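Local coordinates for protein glutathione S-transferase enzyme with thioredoxin-like domain (Xenorhabdus nematophila, PDB 4L8E) that probably acts as a glutathione S-transferase, binding glutathione at the interface between a thioredoxin-like domain and an all-helical domain, at residues I29-G39 with K78-Q86; Y186-A197 with W216-T226. All coordinates share one frame; numbering follows the deposited sequence.

Contact 1 (I29-G39 with K78-Q86). With GSH (glutathione), chain C; GSH (glutathione), chain D; GSH (glutathione), chain B.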
loop_
_atom_site.group_PDB
_atom_site.type_symbol
_atom_site.label_atom_id
_atom_site.label_comp_id
_atom_site.label_asym_id
_atom_site.label_seq_id
_atom_site.Cartn_x
_atom_site.Cartn_y
_atom_site.Cartn_z
ATOM N N ILE A 29 -20.694 -2.463 12.442
ATOM C CA ILE A 29 -19.452 -2.894 11.734
ATOM C C ILE A 29 -19.042 -4.303 12.184
ATOM O O ILE A 29 -18.845 -4.542 13.388
ATOM C CB ILE A 29 -18.217 -1.970 11.994
ATOM C CG1 ILE A 29 -18.407 -0.512 11.508
ATOM C CG2 ILE A 29 -16.963 -2.545 11.345
ATOM C CD1 ILE A 29 -18.677 -0.370 10.062
ATOM N N ASP A 30 -18.914 -5.226 11.231
ATOM C CA ASP A 30 -18.390 -6.560 11.498
ATOM C C ASP A 30 -16.910 -6.529 11.112
ATOM O O ASP A 30 -16.576 -6.136 9.979
ATOM C CB ASP A 30 -19.095 -7.636 10.675
ATOM C CG ASP A 30 -20.513 -7.916 11.129
ATOM O OD1 ASP A 30 -20.753 -7.988 12.340
ATOM O OD2 ASP A 30 -21.377 -8.127 10.262
ATOM N N LEU A 31 -16.037 -6.901 12.052
ATOM C CA LEU A 31 -14.606 -6.933 11.809
ATOM C C LEU A 31 -14.082 -8.365 11.822
ATOM O O LEU A 31 -14.213 -9.078 12.814
ATOM C CB LEU A 31 -13.865 -6.101 12.846
ATOM C CG LEU A 31 -12.334 -6.122 12.791
ATOM C CD1 LEU A 31 -11.742 -5.650 11.478
ATOM C CD2 LEU A 31 -11.778 -5.336 13.966
ATOM N N TYR A 32 -13.493 -8.764 10.709
ATOM C CA TYR A 32 -12.857 -10.070 10.572
ATOM C C TYR A 32 -11.377 -9.888 10.951
ATOM O O TYR A 32 -10.651 -9.093 10.342
ATOM C CB TYR A 32 -13.083 -10.611 9.147
ATOM C CG TYR A 32 -14.535 -10.854 8.932
ATOM C CD1 TYR A 32 -15.387 -9.814 8.565
ATOM C CD2 TYR A 32 -15.088 -12.103 9.182
ATOM C CE1 TYR A 32 -16.765 -10.021 8.454
ATOM C CE2 TYR A 32 -16.447 -12.323 9.044
ATOM C CZ TYR A 32 -17.277 -11.285 8.674
ATOM O OH TYR A 32 -18.635 -11.504 8.548
ATOM N N TYR A 33 -10.970 -10.598 12.012
ATOM C CA TYR A 33 -9.820 -10.184 12.810
ATOM C C TYR A 33 -8.964 -11.325 13.317
ATOM O O TYR A 33 -9.471 -12.382 13.662
ATOM C CB TYR A 33 -10.353 -9.447 14.035
ATOM C CG TYR A 33 -9.369 -9.091 15.143
ATOM C CD1 TYR A 33 -8.651 -7.896 15.110
ATOM C CD2 TYR A 33 -9.214 -9.906 16.239
ATOM C CE1 TYR A 33 -7.785 -7.560 16.160
ATOM C CE2 TYR A 33 -8.348 -9.580 17.288
ATOM C CZ TYR A 33 -7.622 -8.408 17.224
ATOM O OH TYR A 33 -6.777 -8.119 18.288
ATOM N N ALA A 34 -7.662 -11.061 13.392
ATOM C CA ALA A 34 -6.737 -11.852 14.183
ATOM C C ALA A 34 -5.829 -10.854 14.899
ATOM O O ALA A 34 -5.619 -9.752 14.401
ATOM C CB ALA A 34 -5.910 -12.787 13.307
ATOM N N PRO A 35 -5.303 -11.237 16.063
ATOM C CA PRO A 35 -4.433 -10.364 16.846
ATOM C C PRO A 35 -3.032 -10.321 16.264
ATOM O O PRO A 35 -2.111 -11.002 16.733
ATOM C CB PRO A 35 -4.430 -11.026 18.219
ATOM C CG PRO A 35 -4.656 -12.479 17.924
ATOM C CD PRO A 35 -5.637 -12.472 16.796
ATOM N N THR A 36 -2.906 -9.501 15.240
ATOM C CA THR A 36 -1.689 -9.332 14.464
ATOM C C THR A 36 -1.555 -7.839 14.175
ATOM O O THR A 36 -2.498 -7.098 14.338
ATOM C CB THR A 36 -1.848 -10.006 13.110
ATOM O OG1 THR A 36 -2.914 -9.374 12.401
ATOM C CG2 THR A 36 -2.134 -11.483 13.240
ATOM N N PRO A 37 -0.383 -7.396 13.709
ATOM C CA PRO A 37 -0.256 -5.947 13.454
ATOM C C PRO A 37 -1.368 -5.340 12.592
ATOM O O PRO A 37 -1.874 -4.251 12.905
ATOM C CB PRO A 37 1.122 -5.869 12.765
ATOM C CG PRO A 37 1.887 -6.986 13.469
ATOM C CD PRO A 37 0.882 -8.101 13.470
ATOM N N ASN A 38 -1.764 -6.023 11.521
ATOM C CA ASN A 38 -2.769 -5.495 10.627
ATOM C C ASN A 38 -4.171 -5.514 11.227
ATOM O O ASN A 38 -4.968 -4.646 10.923
ATOM C CB ASN A 38 -2.691 -6.186 9.292
ATOM C CG ASN A 38 -1.363 -5.921 8.616
ATOM O OD1 ASN A 38 -0.895 -4.767 8.566
ATOM N ND2 ASN A 38 -0.745 -6.962 8.124
ATOM N N GLY A 39 -4.459 -6.501 12.078
ATOM C CA GLY A 39 -5.713 -6.514 12.798
ATOM C C GLY A 39 -5.817 -5.380 13.806
ATOM O O GLY A 39 -6.868 -4.730 13.944
ATOM N N LYS A 78 -6.779 -12.574 3.367
ATOM C CA LYS A 78 -6.116 -11.950 4.504
ATOM C C LYS A 78 -7.042 -11.103 5.340
ATOM O O LYS A 78 -7.997 -10.515 4.844
ATOM C CB LYS A 78 -4.914 -11.110 4.056
ATOM C CG LYS A 78 -3.840 -11.916 3.362
ATOM C CD LYS A 78 -2.634 -11.101 2.992
ATOM C CE LYS A 78 -1.746 -11.866 2.052
ATOM N NZ LYS A 78 -0.932 -12.835 2.793
ATOM N N ILE A 79 -6.768 -11.070 6.642
ATOM C CA ILE A 79 -7.422 -10.137 7.535
ATOM C C ILE A 79 -6.527 -8.883 7.601
ATOM O O ILE A 79 -5.334 -8.959 7.334
ATOM C CB ILE A 79 -7.654 -10.745 8.938
ATOM C CG1 ILE A 79 -6.342 -11.065 9.660
ATOM C CG2 ILE A 79 -8.558 -11.982 8.848
ATOM C CD1 ILE A 79 -5.725 -9.900 10.446
ATOM N N PRO A 80 -7.093 -7.728 7.999
ATOM C CA PRO A 80 -8.499 -7.500 8.365
ATOM C C PRO A 80 -9.403 -7.318 7.166
ATOM O O PRO A 80 -8.932 -7.046 6.055
ATOM C CB PRO A 80 -8.438 -6.195 9.145
ATOM C CG PRO A 80 -7.288 -5.461 8.515
ATOM C CD PRO A 80 -6.267 -6.531 8.231
ATOM N N ALA A 81 -10.694 -7.507 7.408
ATOM C CA ALA A 81 -11.731 -7.134 6.477
ATOM C C ALA A 81 -12.877 -6.677 7.336
ATOM O O ALA A 81 -12.956 -7.074 8.504
ATOM C CB ALA A 81 -12.147 -8.340 5.610
ATOM N N ILE A 82 -13.714 -5.798 6.794
ATOM C CA ILE A 82 -14.949 -5.416 7.474
ATOM C C ILE A 82 -16.135 -5.558 6.561
ATOM O O ILE A 82 -16.014 -5.597 5.339
ATOM C CB ILE A 82 -14.955 -3.969 8.039
ATOM C CG1 ILE A 82 -14.889 -2.939 6.918
ATOM C CG2 ILE A 82 -13.864 -3.780 9.066
ATOM C CD1 ILE A 82 -15.247 -1.508 7.378
ATOM N N VAL A 83 -17.295 -5.694 7.183
ATOM C CA VAL A 83 -18.566 -5.506 6.518
ATOM C C VAL A 83 -19.310 -4.413 7.289
ATOM O O VAL A 83 -19.502 -4.484 8.512
ATOM C CB VAL A 83 -19.367 -6.801 6.463
ATOM C CG1 VAL A 83 -20.733 -6.566 5.809
ATOM C CG2 VAL A 83 -18.556 -7.853 5.719
ATOM N N ASP A 84 -19.669 -3.353 6.570
ATOM C CA ASP A 84 -20.462 -2.278 7.121
ATOM C C ASP A 84 -21.895 -2.489 6.671
ATOM O O ASP A 84 -22.230 -2.314 5.480
ATOM C CB ASP A 84 -19.952 -0.929 6.599
ATOM C CG ASP A 84 -20.705 0.263 7.167
ATOM O OD1 ASP A 84 -21.644 0.091 7.981
ATOM O OD2 ASP A 84 -20.343 1.402 6.801
ATOM N N HIS A 85 -22.734 -2.884 7.616
ATOM C CA HIS A 85 -24.140 -3.106 7.349
ATOM C C HIS A 85 -25.000 -1.849 7.359
ATOM O O HIS A 85 -26.181 -1.921 7.063
ATOM C CB HIS A 85 -24.725 -4.107 8.352
ATOM C CG HIS A 85 -24.113 -5.461 8.250
ATOM N ND1 HIS A 85 -24.523 -6.388 7.321
ATOM C CD2 HIS A 85 -23.092 -6.031 8.933
ATOM C CE1 HIS A 85 -23.778 -7.474 7.432
ATOM N NE2 HIS A 85 -22.903 -7.281 8.400
ATOM N N GLN A 86 -24.422 -0.710 7.714
ATOM C CA GLN A 86 -25.155 0.549 7.714
ATOM C C GLN A 86 -24.359 1.611 6.971
ATOM O O GLN A 86 -23.912 2.603 7.560
ATOM C CB GLN A 86 -25.429 0.997 9.139
ATOM C CG GLN A 86 -26.365 0.071 9.893
ATOM C CD GLN A 86 -26.570 0.514 11.321
ATOM O OE1 GLN A 86 -25.629 0.951 11.990
ATOM N NE2 GLN A 86 -27.804 0.417 11.796
HETATM N N1 GSH C . -1.830 -5.519 2.920
HETATM C CA1 GSH C . -2.703 -6.223 3.854
HETATM C C1 GSH C . -3.389 -5.231 4.754
HETATM O O11 GSH C . -4.543 -5.485 5.231
HETATM O O12 GSH C . -2.840 -4.107 5.026
HETATM C CB1 GSH C . -1.911 -7.221 4.654
HETATM C CG1 GSH C . -2.788 -8.096 5.535
HETATM C CD1 GSH C . -2.016 -9.270 6.097
HETATM O OE1 GSH C . -0.843 -9.491 5.839
HETATM N N2 GSH C . -2.761 -10.153 6.931
HETATM C CA2 GSH C . -2.196 -11.300 7.536
HETATM C C2 GSH C . -3.020 -12.484 7.098
HETATM O O2 GSH C . -4.271 -12.511 7.098
HETATM C CB2 GSH C . -2.228 -11.254 9.028
HETATM S SG2 GSH C . -1.401 -9.808 9.634
HETATM N N3 GSH C . -2.301 -13.621 6.626
HETATM C CA3 GSH C . -3.059 -14.782 6.207
HETATM C C3 GSH C . -2.371 -15.473 5.085
HETATM O O31 GSH C . -2.782 -16.617 4.774
HETATM O O32 GSH C . -1.417 -14.909 4.467
HETATM C CG1 GSH D . 0.302 -9.747 18.381
HETATM C CD1 GSH D . 1.308 -9.101 17.434
HETATM O OE1 GSH D . 1.163 -7.931 17.084
HETATM N N2 GSH D . 2.437 -9.938 16.987
HETATM C CA2 GSH D . 3.462 -9.490 16.091
HETATM C C2 GSH D . 3.388 -10.332 14.831
HETATM O O2 GSH D . 4.287 -10.235 13.983
HETATM C CB2 GSH D . 4.827 -9.594 16.707
HETATM S SG2 GSH D . 5.090 -8.220 17.810
HETATM N N3 GSH D . 2.268 -11.250 14.592
HETATM C CA3 GSH D . 2.208 -12.020 13.352
HETATM C C3 GSH D . 3.227 -13.110 13.234
HETATM O O31 GSH D . 3.447 -13.615 12.101
HETATM O O32 GSH D . 3.855 -13.533 14.239
HETATM N N1 GSH B . 1.508 -16.094 4.244
HETATM C CA1 GSH B . 2.130 -15.141 5.084
HETATM C C1 GSH B . 3.622 -15.249 4.928
HETATM O O11 GSH B . 4.146 -16.346 4.558
HETATM O O12 GSH B . 4.356 -14.243 5.186
HETATM C CB1 GSH B . 1.761 -15.428 6.489
HETATM C CG1 GSH B . 2.390 -14.470 7.481
HETATM C CD1 GSH B . 1.681 -13.131 7.495
HETATM O OE1 GSH B . 0.528 -13.030 7.138
HETATM N N2 GSH B . 2.435 -11.972 7.934
HETATM C CA2 GSH B . 1.833 -10.680 7.980
HETATM C C2 GSH B . 2.593 -9.786 7.012
HETATM O O2 GSH B . 3.807 -9.899 6.789
HETATM C CB2 GSH B . 1.906 -10.085 9.338
HETATM S SG2 GSH B . 0.877 -11.001 10.495
HETATM N N3 GSH B . 1.873 -8.785 6.302
HETATM C CA3 GSH B . 2.599 -7.945 5.381
HETATM C C3 GSH B . 1.929 -6.634 5.284
HETATM O O31 GSH B . 1.274 -6.196 6.265
HETATM O O32 GSH B . 2.030 -5.982 4.205
#
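I79 fills the angle between the end of strand 30-33 and the turn leading into helix 37-49. Its CB rests on the carbonyl of Y32, with CB 3.7 Å from Y32 O, and CG2 stays over the same peptide. CG1, set between the backbone N and the carbonyl carbon (chi1 64°), runs past the A34 backbone and lies 3.6 Å from O2 of a glutathione (chain C). The tip, CD1, ends 3.5 Å from T36 OG1, the N-cap oxygen that accepts from G39 N. I79 and P80 are joined by a cis peptide bond, the cis-proline signature of the thioredoxin-like domain of glutathione transferases. It leaves both polar backbone atoms of I79 facing the ligand: I79 N donates to glutathione O2, and glutathione N2 donates to I79 O (2.9 Å), as between antiparallel strands. K78 NZ adds a bond to O32 of the glycyl carboxylate. The sulfur of this glutathione, SG2, lies 3.2 Å from T36 OG1, while N38 ND2 donates to O31 of a second glutathione (chain B).

Beyond P80 the chain becomes strand 81-84, antiparallel to strand 30-33 in a mixed four-stranded sheet of order 2-1-3-4. Y32 N donates to A81 O, and D30 and V83 exchange bonds in both directions. On the face carrying L31 and I82, L31 CD1 meets I82 CG2 at 3.7 Å; on the other, Y32 CE1 touches V83 CG2 and the Y32 ring also packs on F70 and I73 of helix 68-73. At the far end H85 NE2 donates to D30 OD2 at 2.6 Å, a short but bent bond (131°), with the imidazole and carboxylate planes 76° apart. I29 CD1 reaches the carboxylate carbon of D84, whose OD2 pairs with K109 and Y105.

Contact 2 (Y186-A197 with W216-T226). With GSH (glutathione), chain B.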
loop_
_atom_site.group_PDB
_atom_site.type_symbol
_atom_site.label_atom_id
_atom_site.label_comp_id
_atom_site.label_asym_id
_atom_site.label_seq_id
_atom_site.Cartn_x
_atom_site.Cartn_y
_atom_site.Cartn_z
ATOM N N TYR A 186 -2.487 13.045 15.805
ATOM C CA TYR A 186 -2.629 11.596 15.593
ATOM C C TYR A 186 -3.612 11.343 14.447
ATOM O O TYR A 186 -4.711 11.897 14.436
ATOM C CB TYR A 186 -3.153 10.956 16.876
ATOM C CG TYR A 186 -3.093 9.426 16.986
ATOM C CD1 TYR A 186 -1.901 8.765 16.912
ATOM C CD2 TYR A 186 -4.238 8.668 17.243
ATOM C CE1 TYR A 186 -1.813 7.384 17.044
ATOM C CE2 TYR A 186 -4.162 7.270 17.370
ATOM C CZ TYR A 186 -2.947 6.648 17.296
ATOM O OH TYR A 186 -2.821 5.280 17.428
ATOM N N SER A 187 -3.209 10.507 13.485
ATOM C CA SER A 187 -4.045 10.214 12.326
ATOM C C SER A 187 -3.969 8.756 11.943
ATOM O O SER A 187 -3.203 7.986 12.521
ATOM C CB SER A 187 -3.645 11.072 11.121
ATOM O OG SER A 187 -2.539 10.523 10.413
ATOM N N ILE A 188 -4.704 8.396 10.902
ATOM C CA ILE A 188 -4.669 7.023 10.425
ATOM C C ILE A 188 -3.273 6.609 9.944
ATOM O O ILE A 188 -2.973 5.424 9.912
ATOM C CB ILE A 188 -5.759 6.714 9.354
ATOM C CG1 ILE A 188 -5.633 7.615 8.140
ATOM C CG2 ILE A 188 -7.162 6.776 9.966
ATOM C CD1 ILE A 188 -6.642 7.265 7.058
ATOM N N ALA A 189 -2.414 7.569 9.614
ATOM C CA ALA A 189 -1.020 7.241 9.263
ATOM C C ALA A 189 -0.309 6.632 10.488
ATOM O O ALA A 189 0.354 5.613 10.386
ATOM C CB ALA A 189 -0.293 8.460 8.771
ATOM N N ASP A 190 -0.474 7.261 11.638
ATOM C CA ASP A 190 0.139 6.770 12.865
ATOM C C ASP A 190 -0.466 5.425 13.291
ATOM O O ASP A 190 0.243 4.508 13.753
ATOM C CB ASP A 190 -0.054 7.771 13.992
ATOM C CG ASP A 190 0.474 9.132 13.665
ATOM O OD1 ASP A 190 1.716 9.359 13.805
ATOM O OD2 ASP A 190 -0.365 9.991 13.293
ATOM N N ILE A 191 -1.786 5.321 13.177
ATOM C CA ILE A 191 -2.491 4.088 13.535
ATOM C C ILE A 191 -1.992 2.925 12.674
ATOM O O ILE A 191 -1.837 1.800 13.170
ATOM C CB ILE A 191 -4.021 4.275 13.399
ATOM C CG1 ILE A 191 -4.534 5.272 14.448
ATOM C CG2 ILE A 191 -4.719 2.929 13.391
ATOM C CD1 ILE A 191 -5.950 5.756 14.180
ATOM N N ALA A 192 -1.721 3.184 11.398
ATOM C CA ALA A 192 -1.224 2.149 10.506
ATOM C C ALA A 192 0.196 1.690 10.885
ATOM O O ALA A 192 0.512 0.488 10.812
ATOM C CB ALA A 192 -1.257 2.625 9.062
ATOM N N VAL A 193 1.037 2.627 11.281
ATOM C CA VAL A 193 2.443 2.345 11.571
ATOM C C VAL A 193 2.640 1.714 12.951
ATOM O O VAL A 193 3.453 0.797 13.132
ATOM C CB VAL A 193 3.296 3.610 11.442
ATOM C CG1 VAL A 193 4.751 3.375 11.861
ATOM C CG2 VAL A 193 3.289 4.086 9.968
ATOM N N TYR A 194 1.890 2.175 13.931
ATOM C CA TYR A 194 2.159 1.759 15.295
ATOM C C TYR A 194 2.231 0.244 15.540
ATOM O O TYR A 194 3.138 -0.231 16.191
ATOM C CB TYR A 194 1.192 2.430 16.290
ATOM C CG TYR A 194 1.392 1.989 17.709
ATOM C CD1 TYR A 194 2.363 2.578 18.520
ATOM C CD2 TYR A 194 0.640 0.967 18.247
ATOM C CE1 TYR A 194 2.566 2.182 19.823
ATOM C CE2 TYR A 194 0.840 0.555 19.564
ATOM C CZ TYR A 194 1.794 1.162 20.343
ATOM O OH TYR A 194 1.959 0.748 21.634
ATOM N N PRO A 195 1.255 -0.529 15.047
ATOM C CA PRO A 195 1.291 -1.955 15.385
ATOM C C PRO A 195 2.504 -2.677 14.821
ATOM O O PRO A 195 2.898 -3.706 15.400
ATOM C CB PRO A 195 -0.007 -2.485 14.757
ATOM C CG PRO A 195 -0.901 -1.277 14.695
ATOM C CD PRO A 195 0.015 -0.152 14.360
ATOM N N TRP A 196 3.086 -2.136 13.761
ATOM C CA TRP A 196 4.307 -2.675 13.180
ATOM C C TRP A 196 5.547 -2.194 13.923
ATOM O O TRP A 196 6.426 -2.979 14.250
ATOM C CB TRP A 196 4.385 -2.317 11.692
ATOM C CG TRP A 196 3.567 -3.268 10.852
ATOM C CD1 TRP A 196 2.293 -3.073 10.361
ATOM C CD2 TRP A 196 3.943 -4.591 10.470
ATOM N NE1 TRP A 196 1.881 -4.197 9.679
ATOM C CE2 TRP A 196 2.874 -5.136 9.729
ATOM C CE3 TRP A 196 5.085 -5.373 10.683
ATOM C CZ2 TRP A 196 2.916 -6.421 9.211
ATOM C CZ3 TRP A 196 5.115 -6.630 10.181
ATOM C CH2 TRP A 196 4.050 -7.145 9.422
ATOM N N ALA A 197 5.600 -0.899 14.219
ATOM C CA ALA A 197 6.738 -0.351 14.967
ATOM C C ALA A 197 6.836 -0.915 16.390
ATOM O O ALA A 197 7.938 -1.033 16.923
ATOM C CB ALA A 197 6.661 1.156 14.999
ATOM N N TRP A 216 7.844 8.504 20.092
ATOM C CA TRP A 216 6.525 8.421 19.471
ATOM C C TRP A 216 5.818 7.122 19.889
ATOM O O TRP A 216 4.625 7.139 20.190
ATOM C CB TRP A 216 6.709 8.584 17.960
ATOM C CG TRP A 216 5.562 8.298 17.068
ATOM C CD1 TRP A 216 4.645 9.189 16.590
ATOM C CD2 TRP A 216 5.251 7.039 16.469
ATOM N NE1 TRP A 216 3.772 8.558 15.745
ATOM C CE2 TRP A 216 4.123 7.235 15.654
ATOM C CE3 TRP A 216 5.818 5.761 16.546
ATOM C CZ2 TRP A 216 3.531 6.193 14.941
ATOM C CZ3 TRP A 216 5.228 4.730 15.826
ATOM C CH2 TRP A 216 4.106 4.956 15.034
ATOM N N LEU A 217 6.554 6.015 19.969
ATOM C CA LEU A 217 5.970 4.755 20.442
ATOM C C LEU A 217 5.452 4.921 21.871
ATOM O O LEU A 217 4.323 4.543 22.178
ATOM C CB LEU A 217 7.003 3.637 20.414
ATOM C CG LEU A 217 7.218 2.920 19.078
ATOM C CD1 LEU A 217 8.452 1.997 19.187
ATOM C CD2 LEU A 217 5.997 2.129 18.624
ATOM N N GLU A 218 6.286 5.495 22.722
ATOM C CA GLU A 218 5.955 5.742 24.118
ATOM C C GLU A 218 4.698 6.613 24.242
ATOM O O GLU A 218 3.856 6.387 25.107
ATOM C CB GLU A 218 7.158 6.364 24.836
ATOM C CG GLU A 218 8.253 5.336 25.162
ATOM C CD GLU A 218 9.636 5.913 25.512
ATOM O OE1 GLU A 218 9.878 7.144 25.431
ATOM O OE2 GLU A 218 10.505 5.092 25.865
ATOM N N LYS A 219 4.593 7.616 23.383
ATOM C CA LYS A 219 3.462 8.536 23.384
ATOM C C LYS A 219 2.157 7.808 23.007
ATOM O O LYS A 219 1.111 7.990 23.641
ATOM C CB LYS A 219 3.757 9.634 22.348
ATOM C CG LYS A 219 2.749 10.727 22.191
ATOM C CD LYS A 219 3.388 11.943 21.483
ATOM C CE LYS A 219 3.747 11.679 20.022
ATOM N NZ LYS A 219 4.443 12.867 19.440
ATOM N N ILE A 220 2.213 7.008 21.953
ATOM C CA ILE A 220 1.013 6.335 21.463
ATOM C C ILE A 220 0.583 5.222 22.437
ATOM O O ILE A 220 -0.612 4.930 22.611
ATOM C CB ILE A 220 1.239 5.809 20.050
ATOM C CG1 ILE A 220 1.370 6.995 19.093
ATOM C CG2 ILE A 220 0.095 4.909 19.604
ATOM C CD1 ILE A 220 1.939 6.631 17.790
ATOM N N GLN A 221 1.562 4.616 23.094
ATOM C CA GLN A 221 1.296 3.597 24.105
ATOM C C GLN A 221 0.477 4.151 25.268
ATOM O O GLN A 221 -0.258 3.423 25.931
ATOM C CB GLN A 221 2.617 3.028 24.617
ATOM C CG GLN A 221 2.499 1.763 25.428
ATOM C CD GLN A 221 3.851 1.278 25.942
ATOM O OE1 GLN A 221 4.763 2.076 26.185
ATOM N NE2 GLN A 221 3.988 -0.036 26.103
ATOM N N GLN A 222 0.595 5.450 25.518
ATOM C CA GLN A 222 -0.142 6.080 26.626
ATOM C C GLN A 222 -1.632 6.365 26.319
ATOM O O GLN A 222 -2.444 6.615 27.234
ATOM C CB GLN A 222 0.552 7.369 27.054
ATOM C CG GLN A 222 1.875 7.172 27.829
ATOM C CD GLN A 222 1.703 6.424 29.151
ATOM O OE1 GLN A 222 2.197 5.303 29.309
ATOM N NE2 GLN A 222 1.005 7.047 30.108
ATOM N N ARG A 223 -2.004 6.331 25.046
ATOM C CA ARG A 223 -3.394 6.549 24.657
ATOM C C ARG A 223 -4.304 5.448 25.192
ATOM O O ARG A 223 -4.044 4.260 24.976
ATOM C CB ARG A 223 -3.510 6.616 23.130
ATOM C CG ARG A 223 -2.670 7.723 22.507
ATOM C CD ARG A 223 -2.909 7.809 20.974
ATOM N NE ARG A 223 -4.270 8.245 20.680
ATOM C CZ ARG A 223 -4.675 9.520 20.629
ATOM N NH1 ARG A 223 -3.827 10.524 20.810
ATOM N NH2 ARG A 223 -5.939 9.785 20.360
ATOM N N PRO A 224 -5.390 5.830 25.905
ATOM C CA PRO A 224 -6.273 4.774 26.388
ATOM C C PRO A 224 -6.774 3.841 25.295
ATOM O O PRO A 224 -6.926 2.662 25.613
ATOM C CB PRO A 224 -7.417 5.555 27.051
ATOM C CG PRO A 224 -6.772 6.800 27.529
ATOM C CD PRO A 224 -5.764 7.143 26.455
ATOM N N ALA A 225 -7.043 4.308 24.075
ATOM C CA ALA A 225 -7.539 3.397 23.041
ATOM C C ALA A 225 -6.473 2.368 22.657
ATOM O O ALA A 225 -6.796 1.228 22.276
ATOM C CB ALA A 225 -7.995 4.167 21.810
ATOM N N THR A 226 -5.200 2.753 22.748
ATOM C CA THR A 226 -4.121 1.801 22.480
ATOM C C THR A 226 -4.158 0.679 23.502
ATOM O O THR A 226 -4.137 -0.516 23.160
ATOM C CB THR A 226 -2.758 2.496 22.464
ATOM O OG1 THR A 226 -2.815 3.581 21.527
ATOM C CG2 THR A 226 -1.651 1.508 22.042
HETATM N N1 GSH B . 1.508 -16.094 4.244
HETATM C CA1 GSH B . 2.130 -15.141 5.084
HETATM C C1 GSH B . 3.622 -15.249 4.928
HETATM O O11 GSH B . 4.146 -16.346 4.558
HETATM O O12 GSH B . 4.356 -14.243 5.186
HETATM C CB1 GSH B . 1.761 -15.428 6.489
HETATM C CG1 GSH B . 2.390 -14.470 7.481
HETATM C CD1 GSH B . 1.681 -13.131 7.495
HETATM O OE1 GSH B . 0.528 -13.030 7.138
HETATM N N2 GSH B . 2.435 -11.972 7.934
HETATM C CA2 GSH B . 1.833 -10.680 7.980
HETATM C C2 GSH B . 2.593 -9.786 7.012
HETATM O O2 GSH B . 3.807 -9.899 6.789
HETATM C CB2 GSH B . 1.906 -10.085 9.338
HETATM S SG2 GSH B . 0.877 -11.001 10.495
HETATM N N3 GSH B . 1.873 -8.785 6.302
HETATM C CA3 GSH B . 2.599 -7.945 5.381
HETATM C C3 GSH B . 1.929 -6.634 5.284
HETATM O O31 GSH B . 1.274 -6.196 6.265
HETATM O O32 GSH B . 2.030 -5.982 4.205
HETATM O O HOH W 1 -4.433 4.332 19.249
#
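The guanidinium of R223 lies flat on the ring of Y186, centres 4.1 Å apart and planes only 21° from parallel. R223 CD sits over the same ring, and NE also forms a salt bridge with E48 of helix 37-49. At the tip of the ring, a water links Y186 OH to T226 OG1, which in turn donates to I220 O.

Helices 188-197 and 216-221 cross at -107° and exchange aromatic knobs. Y194, its CG anti to the backbone N (chi1 178°), enters a hole formed by L217, I220 and Q221 and closed by T226 of the helix 224-230; I220 CG2 stands 3.7 Å from the ring centroid in a CH-pi contact. W216 is wedged among D190, V193, Y194 and A197, and its CH2 meets V193 CG1 at 3.6 Å.

The indole W216 NE1 donates to D190 OD1 at 2.9 Å, on the anti side. D190 OD2 accepts from S187 N while S187 OG caps A189 N, the N-capping box that glutathione transferases commonly have at this helix start. With L181 N also donating to OD1, the buried carboxylate receives three N-H groups, which would be consistent with a negative charge held there without a basic partner among them.

How the contacts relate
From the N terminus, the chain first lays down strand 30-33 and the start of helix 37-49; contact 1 then closes a 38-residue loop, holding the rest of helix 37-49, strand 54-57 and helix 68-73, when strand 81-84 returns beside it. Contact 2 comes later, closing a shorter loop of 18 residues within the helical domain. The two are in series, neither nested nor crossed, with centres about 18 Å apart. They meet at the domain boundary: N38 OD1 is 3.0 Å from W196 NE1, a probable hydrogen bond, and P37 packs on P195 and W196. Both contacts touch the chain B glutathione, placing that ligand between the thioredoxin-like and helical domains.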